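Local structure of interleukin-20 receptor subunit beta (Homo sapiens, 6DF3) at residues I69-V79 with W90-Q100; K113-D124 with G152-M161. The protein pairs with IL20RA or IL22RA1 to form cell-surface receptors for interleukins of the IL-20 group: IL-19, IL-20 and IL-24 with the former, IL-20 and IL-24 with the latter. The protein carries 1 engineered substitution. All coordinates share one frame; numbering follows the deposited sequence.

Interaction 1: I69-V79 with W90-Q100; sequences ITATVPYNLRV and WSILKHPFNRQ. Engineered in segment 90-100: Gln100 (natural residue Asn).
Tyr75 and Phe97 exchange backbone hydrogen bonds in the antiparallel hairpin of strands 74-83 and 86-98, the F and G strands of the first fibronectin type III domain. The shorter of the two, Tyr75 N to Phe97 O, measures 2.7 Å. A second ladder pairs Val79 with Ser91 and Arg78 with Ile92 and ends with Leu93 N donating to Leu77 O at 2.9 Å; between it and the Tyr75-Phe97 pair the register slips by two residues.

Charge and aromatic stacking dominate one end. The Arg78 guanidinium lies flat over the Trp90 indole, planes 5° apart, with CZ 3.5 Å from the centroid of the five-membered ring. CG of Arg78 stands between backbone N and carbonyl carbon (chi1 64°), and the extended chain beyond it runs over the indole face. Glu35 forms a salt bridge with NH2 of the same guanidinium, and Trp49 adds a further cation-pi contact.

At the other end Arg99 grips Thr72 side-on: NE (2.9 Å) and NH2 (3.1 Å) both donate to the single oxygen Thr72 OG1, which lies in the guanidinium plane. That hydroxyl also bonds to Ala177 O in the second fibronectin domain, so three hydrogen bonds from two groups fix it. The backbone of Ala71 lies over a face of the same guanidinium.

Apolar contact is lighter: Leu77 CD1 meets Leu93 CD2 at 4.0 Å as the two side chains run alongside, both also touching Val9. Thr70 bonds to the chain of another protein, which packs against Ala71 to Val73 and Tyr75 as well. Thr70 N, in the loop, donates to the hydroxyl OH of Tyr75 at 3.1 Å. One water ties the bend to the opposite segment: it donates to Ala71 O and Val73 O and accepts from Arg99 N at 2.9 Å.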
loop_
_atom_site.group_PDB
_atom_site.type_symbol
_atom_site.label_atom_id
_atom_site.label_comp_id
_atom_site.label_asym_id
_atom_site.label_seq_id
_atom_site.Cartn_x
_atom_site.Cartn_y
_atom_site.Cartn_z
ATOM N N ILE C 69 -3.605 3.556 15.287
ATOM C CA ILE C 69 -2.901 2.310 15.491
ATOM C C ILE C 69 -2.545 1.762 14.108
ATOM O O ILE C 69 -3.444 1.279 13.407
ATOM C CB ILE C 69 -3.777 1.295 16.281
ATOM C CG1 ILE C 69 -4.349 1.880 17.600
ATOM C CG2 ILE C 69 -2.984 0.047 16.604
ATOM C CD1 ILE C 69 -3.407 2.663 18.417
ATOM N N THR C 70 -1.269 1.858 13.685
ATOM C CA THR C 70 -0.927 1.610 12.263
ATOM C C THR C 70 0.204 0.643 12.101
ATOM O O THR C 70 0.749 0.412 10.969
ATOM C CB THR C 70 -0.525 2.920 11.570
ATOM O OG1 THR C 70 0.414 3.548 12.360
ATOM C CG2 THR C 70 -1.692 3.900 11.425
ATOM N N ALA C 71 0.522 -0.007 13.207
ATOM C CA ALA C 71 1.436 -1.105 13.201
ATOM C C ALA C 71 1.013 -2.198 14.237
ATOM O O ALA C 71 0.424 -1.922 15.294
ATOM C CB ALA C 71 2.814 -0.587 13.499
ATOM N N THR C 72 1.432 -3.421 13.985
ATOM C CA THR C 72 1.141 -4.548 14.907
ATOM C C THR C 72 2.263 -4.586 15.994
ATOM O O THR C 72 3.115 -5.459 16.023
ATOM C CB THR C 72 0.962 -5.843 14.113
ATOM O OG1 THR C 72 -0.040 -5.619 13.098
ATOM C CG2 THR C 72 0.502 -7.002 14.977
ATOM N N VAL C 73 2.230 -3.588 16.865
ATOM C CA VAL C 73 3.103 -3.441 17.999
ATOM C C VAL C 73 2.232 -2.835 19.150
ATOM O O VAL C 73 1.110 -2.286 18.882
ATOM C CB VAL C 73 4.300 -2.493 17.683
ATOM C CG1 VAL C 73 5.105 -2.948 16.466
ATOM C CG2 VAL C 73 3.849 -1.061 17.453
ATOM N N PRO C 74 2.707 -2.942 20.427
ATOM C CA PRO C 74 1.939 -2.357 21.519
ATOM C C PRO C 74 2.021 -0.849 21.520
ATOM O O PRO C 74 3.089 -0.319 21.320
ATOM C CB PRO C 74 2.602 -2.912 22.832
ATOM C CG PRO C 74 3.948 -3.442 22.378
ATOM C CD PRO C 74 3.905 -3.681 20.878
ATOM N N TYR C 75 0.901 -0.207 21.849
ATOM C CA TYR C 75 0.697 1.216 21.872
ATOM C C TYR C 75 0.258 1.632 23.299
ATOM O O TYR C 75 -0.577 0.990 23.898
ATOM C CB TYR C 75 -0.438 1.606 20.878
ATOM C CG TYR C 75 -0.001 1.857 19.486
ATOM C CD1 TYR C 75 0.208 0.793 18.631
ATOM C CD2 TYR C 75 0.195 3.150 19.004
ATOM C CE1 TYR C 75 0.636 0.987 17.299
ATOM C CE2 TYR C 75 0.636 3.369 17.675
ATOM C CZ TYR C 75 0.855 2.286 16.810
ATOM O OH TYR C 75 1.219 2.413 15.467
ATOM N N ASN C 76 0.824 2.703 23.793
ATOM C CA ASN C 76 0.357 3.420 24.924
ATOM C C ASN C 76 -0.627 4.446 24.476
ATOM O O ASN C 76 -0.460 5.064 23.441
ATOM C CB ASN C 76 1.522 4.145 25.624
ATOM C CG ASN C 76 2.626 3.203 26.050
ATOM O OD1 ASN C 76 2.385 2.039 26.312
ATOM N ND2 ASN C 76 3.858 3.707 26.059
ATOM N N LEU C 77 -1.612 4.672 25.318
ATOM C CA LEU C 77 -2.664 5.647 25.089
ATOM C C LEU C 77 -2.893 6.391 26.420
ATOM O O LEU C 77 -2.745 5.818 27.485
ATOM C CB LEU C 77 -3.896 4.900 24.669
ATOM C CG LEU C 77 -3.862 4.332 23.242
ATOM C CD1 LEU C 77 -4.898 3.231 23.144
ATOM C CD2 LEU C 77 -4.199 5.465 22.302
ATOM N N ARG C 78 -3.136 7.695 26.346
ATOM C CA ARG C 78 -3.505 8.463 27.501
ATOM C C ARG C 78 -4.596 9.466 27.191
ATOM O O ARG C 78 -4.720 9.950 26.076
ATOM C CB ARG C 78 -2.303 9.181 28.059
ATOM C CG ARG C 78 -1.690 10.203 27.145
ATOM C CD ARG C 78 -0.513 10.905 27.841
ATOM N NE ARG C 78 -0.095 12.073 27.102
ATOM C CZ ARG C 78 0.942 12.828 27.444
ATOM N NH1 ARG C 78 1.641 12.581 28.531
ATOM N NH2 ARG C 78 1.267 13.848 26.695
ATOM N N VAL C 79 -5.353 9.820 28.189
ATOM C CA VAL C 79 -6.501 10.694 27.975
ATOM C C VAL C 79 -6.632 11.710 29.090
ATOM O O VAL C 79 -6.273 11.439 30.226
ATOM C CB VAL C 79 -7.783 9.882 27.866
ATOM C CG1 VAL C 79 -8.061 9.156 29.174
ATOM C CG2 VAL C 79 -8.980 10.769 27.482
ATOM N N TRP C 90 -2.976 13.653 33.097
ATOM C CA TRP C 90 -3.158 12.586 32.093
ATOM C C TRP C 90 -3.423 11.260 32.789
ATOM O O TRP C 90 -2.807 10.986 33.801
ATOM C CB TRP C 90 -1.920 12.411 31.220
ATOM C CG TRP C 90 -1.673 13.510 30.252
ATOM C CD1 TRP C 90 -0.735 14.505 30.369
ATOM C CD2 TRP C 90 -2.373 13.748 29.005
ATOM N NE1 TRP C 90 -0.807 15.327 29.289
ATOM C CE2 TRP C 90 -1.772 14.873 28.413
ATOM C CE3 TRP C 90 -3.428 13.112 28.339
ATOM C CZ2 TRP C 90 -2.209 15.402 27.199
ATOM C CZ3 TRP C 90 -3.865 13.639 27.118
ATOM C CH2 TRP C 90 -3.270 14.800 26.582
ATOM N N SER C 91 -4.304 10.440 32.221
ATOM C CA SER C 91 -4.507 9.065 32.677
ATOM C C SER C 91 -3.973 8.111 31.577
ATOM O O SER C 91 -4.403 8.229 30.416
ATOM C CB SER C 91 -5.993 8.714 32.840
ATOM O OG SER C 91 -6.576 9.109 34.030
ATOM N N ILE C 92 -3.128 7.166 31.980
ATOM C CA ILE C 92 -2.477 6.279 31.094
ATOM C C ILE C 92 -3.183 4.948 31.074
ATOM O O ILE C 92 -3.499 4.444 32.047
ATOM C CB ILE C 92 -0.991 6.177 31.444
ATOM C CG1 ILE C 92 -0.421 7.594 31.376
ATOM C CG2 ILE C 92 -0.220 5.335 30.440
ATOM C CD1 ILE C 92 1.042 7.630 31.722
ATOM N N LEU C 93 -3.451 4.396 29.906
ATOM C CA LEU C 93 -3.950 3.011 29.812
ATOM C C LEU C 93 -2.961 2.036 30.503
ATOM O O LEU C 93 -1.787 2.109 30.263
ATOM C CB LEU C 93 -4.155 2.648 28.337
ATOM C CG LEU C 93 -4.650 1.282 27.978
ATOM C CD1 LEU C 93 -6.091 1.211 28.353
ATOM C CD2 LEU C 93 -4.441 1.003 26.486
ATOM N N LYS C 94 -3.466 1.145 31.341
ATOM C CA LYS C 94 -2.654 0.339 32.264
ATOM C C LYS C 94 -1.808 -0.653 31.461
ATOM O O LYS C 94 -0.594 -0.648 31.613
ATOM C CB LYS C 94 -3.547 -0.416 33.286
ATOM C CG LYS C 94 -2.793 -0.957 34.508
ATOM C CD LYS C 94 -3.668 -1.750 35.505
ATOM C CE LYS C 94 -4.858 -0.956 36.077
ATOM N NZ LYS C 94 -4.525 0.301 36.816
ATOM N N HIS C 95 -2.460 -1.417 30.568
ATOM C CA HIS C 95 -1.795 -2.357 29.687
ATOM C C HIS C 95 -1.821 -1.882 28.259
ATOM O O HIS C 95 -2.878 -1.676 27.678
ATOM C CB HIS C 95 -2.442 -3.739 29.814
ATOM C CG HIS C 95 -2.316 -4.291 31.211
ATOM N ND1 HIS C 95 -3.397 -4.431 32.069
ATOM C CD2 HIS C 95 -1.214 -4.632 31.933
ATOM C CE1 HIS C 95 -2.974 -4.893 33.232
ATOM N NE2 HIS C 95 -1.656 -5.028 33.176
ATOM N N PRO C 96 -0.645 -1.667 27.687
ATOM C CA PRO C 96 -0.480 -1.216 26.332
ATOM C C PRO C 96 -1.297 -2.069 25.345
ATOM O O PRO C 96 -1.430 -3.249 25.523
ATOM C CB PRO C 96 1.014 -1.490 26.104
ATOM C CG PRO C 96 1.624 -1.240 27.429
ATOM C CD PRO C 96 0.660 -1.914 28.336
ATOM N N PHE C 97 -1.902 -1.459 24.361
ATOM C CA PHE C 97 -2.743 -2.174 23.396
ATOM C C PHE C 97 -1.972 -2.559 22.079
ATOM O O PHE C 97 -1.324 -1.701 21.429
ATOM C CB PHE C 97 -3.895 -1.264 22.964
ATOM C CG PHE C 97 -4.804 -1.918 21.968
ATOM C CD1 PHE C 97 -5.629 -2.973 22.383
ATOM C CD2 PHE C 97 -4.769 -1.541 20.614
ATOM C CE1 PHE C 97 -6.423 -3.622 21.460
ATOM C CE2 PHE C 97 -5.582 -2.163 19.691
ATOM C CZ PHE C 97 -6.395 -3.220 20.096
ATOM N N ASN C 98 -2.144 -3.806 21.662
ATOM C CA ASN C 98 -1.620 -4.380 20.487
ATOM C C ASN C 98 -2.798 -4.904 19.652
ATOM O O ASN C 98 -3.512 -5.853 20.064
ATOM C CB ASN C 98 -0.657 -5.531 20.829
ATOM C CG ASN C 98 0.156 -6.014 19.584
ATOM O OD1 ASN C 98 -0.356 -6.043 18.450
ATOM N ND2 ASN C 98 1.413 -6.377 19.797
ATOM N N ARG C 99 -2.927 -4.411 18.411
ATOM C CA ARG C 99 -4.009 -4.868 17.561
ATOM C C ARG C 99 -3.972 -6.378 17.237
ATOM O O ARG C 99 -4.929 -6.858 16.740
ATOM C CB ARG C 99 -4.124 -4.048 16.293
ATOM C CG ARG C 99 -2.993 -4.296 15.282
ATOM C CD ARG C 99 -2.988 -3.206 14.207
ATOM N NE ARG C 99 -1.971 -3.504 13.206
ATOM C CZ ARG C 99 -1.814 -2.853 12.075
ATOM N NH1 ARG C 99 -2.664 -1.907 11.714
ATOM N NH2 ARG C 99 -0.803 -3.189 11.291
ATOM N N GLN C 100 -2.858 -7.073 17.442
ATOM C CA GLN C 100 -2.781 -8.539 17.371
ATOM C C GLN C 100 -3.909 -9.187 18.242
ATOM O O GLN C 100 -4.362 -10.234 17.980
ATOM C CB GLN C 100 -1.382 -8.950 17.860
ATOM C CG GLN C 100 -1.012 -10.442 17.919
ATOM C CD GLN C 100 -0.575 -10.962 16.552
ATOM O OE1 GLN C 100 0.248 -10.334 15.863
ATOM N NE2 GLN C 100 -1.123 -12.107 16.143
HETATM O O HOH W 1 -5.317 -0.950 13.181
HETATM O O HOH W 2 -1.106 -2.309 17.517
HETATM O O HOH W 3 2.133 -3.851 11.217
HETATM O O HOH W 4 -0.765 2.764 27.890
#

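Interaction 2: K113-D124 with G152-M161; sequences KDGFHLVIELED and GGIPVHLETM
Val156 N donates to Ile120 O at 2.8 Å, and Ile120 N returns a bond to Val156 O; this reciprocal pair sets the antiparallel register of strands 117-122 and 156-160, the B and E strands of the second fibronectin type III domain. Farther along, the ladder holds a classic beta bulge, with Leu158 and Glu159 both facing Leu118. The evidence is the bond pattern: Leu118 N binds Glu159 O (2.9 Å), while Leu118 O takes Leu158 N (3.0 Å).

The bulge turns Leu158 toward strand 117-122. Its CD2 lies 3.7 Å from Ile120 CG2 and its CD1 3.8 Å from Leu118 CD2, so Leu158 spans both neighbours, CD1 also touching Ile120 CB. Met161 crosses Leu118 at about a right angle, SD 4.0 Å from CB of the leucine.

His117, His157 and Thr160 cluster on the other side of the ladder. With CG anti to the backbone N (chi1 -174°), the His157 ring swings toward His117; they meet rim to rim, planes 60° apart, with His117 ND1 3.1 Å from His157 NE2. Thr160 OG1 sits instead over a face of the His117 ring, offset toward its rim, and has a weak hydrogen bond to His157 NE2. With an alanine in place of His117, the Thr160 hydroxyl and the rim of His157 would probably lose the ring both rest against, and the His157 imidazole would be freer to turn.

Strand 117-122 is the middle of a three-stranded sheet, with 109-114 along its far edge. Leu118, Ile120 and Leu158 point into the core against Val133 of strand 130-137 and Val169 of strand 167-175, while Pro155 and His157 make backbone hydrogen bonds to the chain of another protein.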
loop_
_atom_site.group_PDB
_atom_site.type_symbol
_atom_site.label_atom_id
_atom_site.label_comp_id
_atom_site.label_asym_id
_atom_site.label_seq_id
_atom_site.Cartn_x
_atom_site.Cartn_y
_atom_site.Cartn_z
ATOM N N LYS C 113 -29.669 -18.152 -4.313
ATOM C CA LYS C 113 -29.512 -18.957 -5.547
ATOM C C LYS C 113 -30.433 -18.528 -6.679
ATOM O O LYS C 113 -31.648 -18.622 -6.578
ATOM C CB LYS C 113 -29.690 -20.456 -5.282
ATOM C CG LYS C 113 -30.847 -20.825 -4.371
ATOM C CD LYS C 113 -31.088 -22.323 -4.422
ATOM C CE LYS C 113 -31.806 -22.857 -3.189
ATOM N NZ LYS C 113 -33.283 -22.808 -3.292
ATOM N N ASP C 114 -29.829 -18.056 -7.757
ATOM C CA ASP C 114 -30.549 -17.751 -8.964
ATOM C C ASP C 114 -30.523 -19.048 -9.779
ATOM O O ASP C 114 -29.492 -19.373 -10.395
ATOM C CB ASP C 114 -29.883 -16.568 -9.693
ATOM C CG ASP C 114 -30.635 -16.138 -10.960
ATOM O OD1 ASP C 114 -31.747 -16.655 -11.240
ATOM O OD2 ASP C 114 -30.104 -15.273 -11.689
ATOM N N GLY C 115 -31.644 -19.791 -9.722
ATOM C CA GLY C 115 -31.824 -21.106 -10.395
ATOM C C GLY C 115 -30.800 -22.134 -9.922
ATOM O O GLY C 115 -30.884 -22.625 -8.795
ATOM N N PHE C 116 -29.801 -22.402 -10.769
ATOM C CA PHE C 116 -28.749 -23.414 -10.531
ATOM C C PHE C 116 -27.475 -22.897 -9.829
ATOM O O PHE C 116 -26.759 -23.687 -9.214
ATOM C CB PHE C 116 -28.329 -24.051 -11.874
ATOM C CG PHE C 116 -29.290 -25.108 -12.424
ATOM C CD1 PHE C 116 -30.662 -25.113 -12.121
ATOM C CD2 PHE C 116 -28.805 -26.082 -13.298
ATOM C CE1 PHE C 116 -31.491 -26.076 -12.635
ATOM C CE2 PHE C 116 -29.646 -27.050 -13.820
ATOM C CZ PHE C 116 -30.986 -27.039 -13.494
ATOM N N HIS C 117 -27.178 -21.598 -9.946
ATOM C CA HIS C 117 -25.954 -21.048 -9.425
ATOM C C HIS C 117 -26.104 -20.754 -7.953
ATOM O O HIS C 117 -27.163 -20.292 -7.508
ATOM C CB HIS C 117 -25.612 -19.747 -10.107
ATOM C CG HIS C 117 -25.336 -19.901 -11.556
ATOM N ND1 HIS C 117 -24.068 -19.781 -12.078
ATOM C CD2 HIS C 117 -26.157 -20.170 -12.593
ATOM C CE1 HIS C 117 -24.122 -19.971 -13.383
ATOM N NE2 HIS C 117 -25.376 -20.219 -13.720
ATOM N N LEU C 118 -25.032 -21.018 -7.215
ATOM C CA LEU C 118 -24.964 -20.760 -5.799
ATOM C C LEU C 118 -24.176 -19.470 -5.577
ATOM O O LEU C 118 -23.073 -19.351 -6.110
ATOM C CB LEU C 118 -24.246 -21.911 -5.118
ATOM C CG LEU C 118 -24.142 -21.797 -3.586
ATOM C CD1 LEU C 118 -25.516 -21.983 -2.946
ATOM C CD2 LEU C 118 -23.124 -22.827 -3.113
ATOM N N VAL C 119 -24.718 -18.541 -4.781
ATOM C CA VAL C 119 -24.070 -17.220 -4.541
ATOM C C VAL C 119 -24.016 -16.830 -3.051
ATOM O O VAL C 119 -24.915 -17.164 -2.277
ATOM C CB VAL C 119 -24.672 -16.097 -5.456
ATOM C CG1 VAL C 119 -26.174 -16.191 -5.624
ATOM C CG2 VAL C 119 -24.265 -14.691 -5.061
ATOM N N ILE C 120 -22.924 -16.141 -2.689
ATOM C CA ILE C 120 -22.620 -15.731 -1.345
ATOM C C ILE C 120 -22.431 -14.210 -1.350
ATOM O O ILE C 120 -21.969 -13.610 -2.352
ATOM C CB ILE C 120 -21.390 -16.503 -0.785
ATOM C CG1 ILE C 120 -21.322 -16.376 0.741
ATOM C CG2 ILE C 120 -20.067 -16.023 -1.387
ATOM C CD1 ILE C 120 -20.195 -17.150 1.420
ATOM N N GLU C 121 -22.828 -13.582 -0.249
ATOM C CA GLU C 121 -22.563 -12.165 0.018
ATOM C C GLU C 121 -22.090 -12.033 1.454
ATOM O O GLU C 121 -22.858 -12.237 2.387
ATOM C CB GLU C 121 -23.841 -11.362 -0.203
ATOM C CG GLU C 121 -23.744 -9.890 0.179
ATOM C CD GLU C 121 -24.803 -9.037 -0.512
ATOM O OE1 GLU C 121 -25.835 -9.576 -0.966
ATOM O OE2 GLU C 121 -24.588 -7.809 -0.611
ATOM N N LEU C 122 -20.818 -11.722 1.639
ATOM C CA LEU C 122 -20.287 -11.547 2.963
ATOM C C LEU C 122 -20.591 -10.144 3.434
ATOM O O LEU C 122 -21.186 -9.326 2.710
ATOM C CB LEU C 122 -18.790 -11.873 3.034
ATOM C CG LEU C 122 -18.618 -13.375 2.712
ATOM C CD1 LEU C 122 -17.494 -13.696 1.713
ATOM C CD2 LEU C 122 -18.442 -14.135 4.000
ATOM N N GLU C 123 -20.295 -9.951 4.712
ATOM C CA GLU C 123 -20.458 -8.694 5.388
ATOM C C GLU C 123 -19.169 -7.902 5.136
ATOM O O GLU C 123 -18.069 -8.458 5.203
ATOM C CB GLU C 123 -20.650 -8.984 6.870
ATOM C CG GLU C 123 -21.114 -7.797 7.705
ATOM C CD GLU C 123 -21.128 -8.106 9.197
ATOM O OE1 GLU C 123 -20.061 -8.557 9.723
ATOM O OE2 GLU C 123 -22.217 -7.920 9.812
ATOM N N ASP C 124 -19.307 -6.631 4.822
ATOM C CA ASP C 124 -18.137 -5.749 4.552
ATOM C C ASP C 124 -17.302 -5.388 5.776
ATOM O O ASP C 124 -17.467 -4.324 6.316
ATOM C CB ASP C 124 -18.647 -4.468 3.915
ATOM C CG ASP C 124 -17.528 -3.592 3.336
ATOM O OD1 ASP C 124 -16.359 -3.592 3.833
ATOM O OD2 ASP C 124 -17.852 -2.844 2.384
ATOM N N GLY C 152 -16.469 -7.872 0.988
ATOM C CA GLY C 152 -17.859 -7.969 1.380
ATOM C C GLY C 152 -18.704 -7.024 0.571
ATOM O O GLY C 152 -18.181 -6.254 -0.214
ATOM N N GLY C 153 -20.021 -7.099 0.752
ATOM C CA GLY C 153 -20.963 -6.197 0.095
ATOM C C GLY C 153 -21.311 -6.507 -1.328
ATOM O O GLY C 153 -22.214 -5.863 -1.872
ATOM N N ILE C 154 -20.663 -7.515 -1.931
ATOM C CA ILE C 154 -20.869 -7.896 -3.350
ATOM C C ILE C 154 -21.389 -9.347 -3.401
ATOM O O ILE C 154 -20.753 -10.239 -2.804
ATOM C CB ILE C 154 -19.540 -7.859 -4.202
ATOM C CG1 ILE C 154 -18.447 -6.891 -3.660
ATOM C CG2 ILE C 154 -19.871 -7.575 -5.654
ATOM C CD1 ILE C 154 -17.128 -6.893 -4.468
ATOM N N PRO C 155 -22.496 -9.603 -4.115
ATOM C CA PRO C 155 -22.912 -10.995 -4.291
ATOM C C PRO C 155 -22.039 -11.755 -5.348
ATOM O O PRO C 155 -22.212 -11.563 -6.575
ATOM C CB PRO C 155 -24.393 -10.872 -4.764
ATOM C CG PRO C 155 -24.702 -9.400 -4.728
ATOM C CD PRO C 155 -23.401 -8.699 -4.848
ATOM N N VAL C 156 -21.142 -12.603 -4.844
ATOM C CA VAL C 156 -20.223 -13.385 -5.630
ATOM C C VAL C 156 -20.693 -14.862 -5.842
ATOM O O VAL C 156 -21.119 -15.546 -4.918
ATOM C CB VAL C 156 -18.848 -13.353 -4.965
ATOM C CG1 VAL C 156 -17.865 -14.229 -5.718
ATOM C CG2 VAL C 156 -18.334 -11.924 -4.935
ATOM N N HIS C 157 -20.634 -15.307 -7.098
ATOM C CA HIS C 157 -20.728 -16.715 -7.493
ATOM C C HIS C 157 -19.670 -17.616 -6.838
ATOM O O HIS C 157 -18.475 -17.309 -6.839
ATOM C CB HIS C 157 -20.545 -16.777 -8.980
ATOM C CG HIS C 157 -20.749 -18.131 -9.571
ATOM N ND1 HIS C 157 -19.703 -18.988 -9.829
ATOM C CD2 HIS C 157 -21.868 -18.762 -9.992
ATOM C CE1 HIS C 157 -20.171 -20.095 -10.376
ATOM N NE2 HIS C 157 -21.487 -19.994 -10.463
ATOM N N LEU C 158 -20.128 -18.722 -6.265
ATOM C CA LEU C 158 -19.267 -19.808 -5.744
ATOM C C LEU C 158 -19.100 -21.021 -6.675
ATOM O O LEU C 158 -17.988 -21.417 -7.018
ATOM C CB LEU C 158 -19.874 -20.353 -4.452
ATOM C CG LEU C 158 -19.869 -19.424 -3.269
ATOM C CD1 LEU C 158 -20.529 -20.197 -2.134
ATOM C CD2 LEU C 158 -18.449 -18.993 -2.946
ATOM N N GLU C 159 -20.217 -21.635 -7.017
ATOM C CA GLU C 159 -20.230 -22.884 -7.746
ATOM C C GLU C 159 -21.578 -22.956 -8.477
ATOM O O GLU C 159 -22.578 -22.418 -7.993
ATOM C CB GLU C 159 -20.004 -24.055 -6.764
ATOM C CG GLU C 159 -20.003 -25.480 -7.353
ATOM C CD GLU C 159 -18.997 -25.607 -8.487
ATOM O OE1 GLU C 159 -17.769 -25.503 -8.264
ATOM O OE2 GLU C 159 -19.432 -25.744 -9.627
ATOM N N THR C 160 -21.587 -23.550 -9.674
ATOM C CA THR C 160 -22.838 -23.979 -10.297
ATOM C C THR C 160 -23.094 -25.388 -9.799
ATOM O O THR C 160 -22.202 -26.233 -9.817
ATOM C CB THR C 160 -22.805 -23.951 -11.849
ATOM O OG1 THR C 160 -22.827 -22.584 -12.273
ATOM C CG2 THR C 160 -24.021 -24.693 -12.460
ATOM N N MET C 161 -24.334 -25.641 -9.400
ATOM C CA MET C 161 -24.669 -26.835 -8.657
ATOM C C MET C 161 -25.150 -27.886 -9.610
ATOM O O MET C 161 -25.555 -27.556 -10.712
ATOM C CB MET C 161 -25.754 -26.505 -7.642
ATOM C CG MET C 161 -25.310 -25.428 -6.647
ATOM S SD MET C 161 -26.419 -25.221 -5.238
ATOM C CE MET C 161 -27.929 -24.730 -6.095
HETATM O O HOH W 5 -18.613 -10.860 -0.366
#

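How the interactions relate
From the N terminus, the chain first builds one fibronectin domain and then the other, and the two interactions follow in series, neither nesting nor crossing. Interaction 1 closes a short excursion of ten residues, the tip of a hairpin between adjacent strands. After strand 86-98 the chain passes to strand 109-114, and interaction 2 then closes a longer loop of 27 residues that contains strands 130-137 and 145-149 of the facing sheet. Their centres lie 39 Å apart and their nearest atoms about 16 Å apart, on opposite sides of the chain's centre. Interaction 1 nevertheless reaches the second domain, where the engineered Gln100 bonds to Ile178 and Arg180.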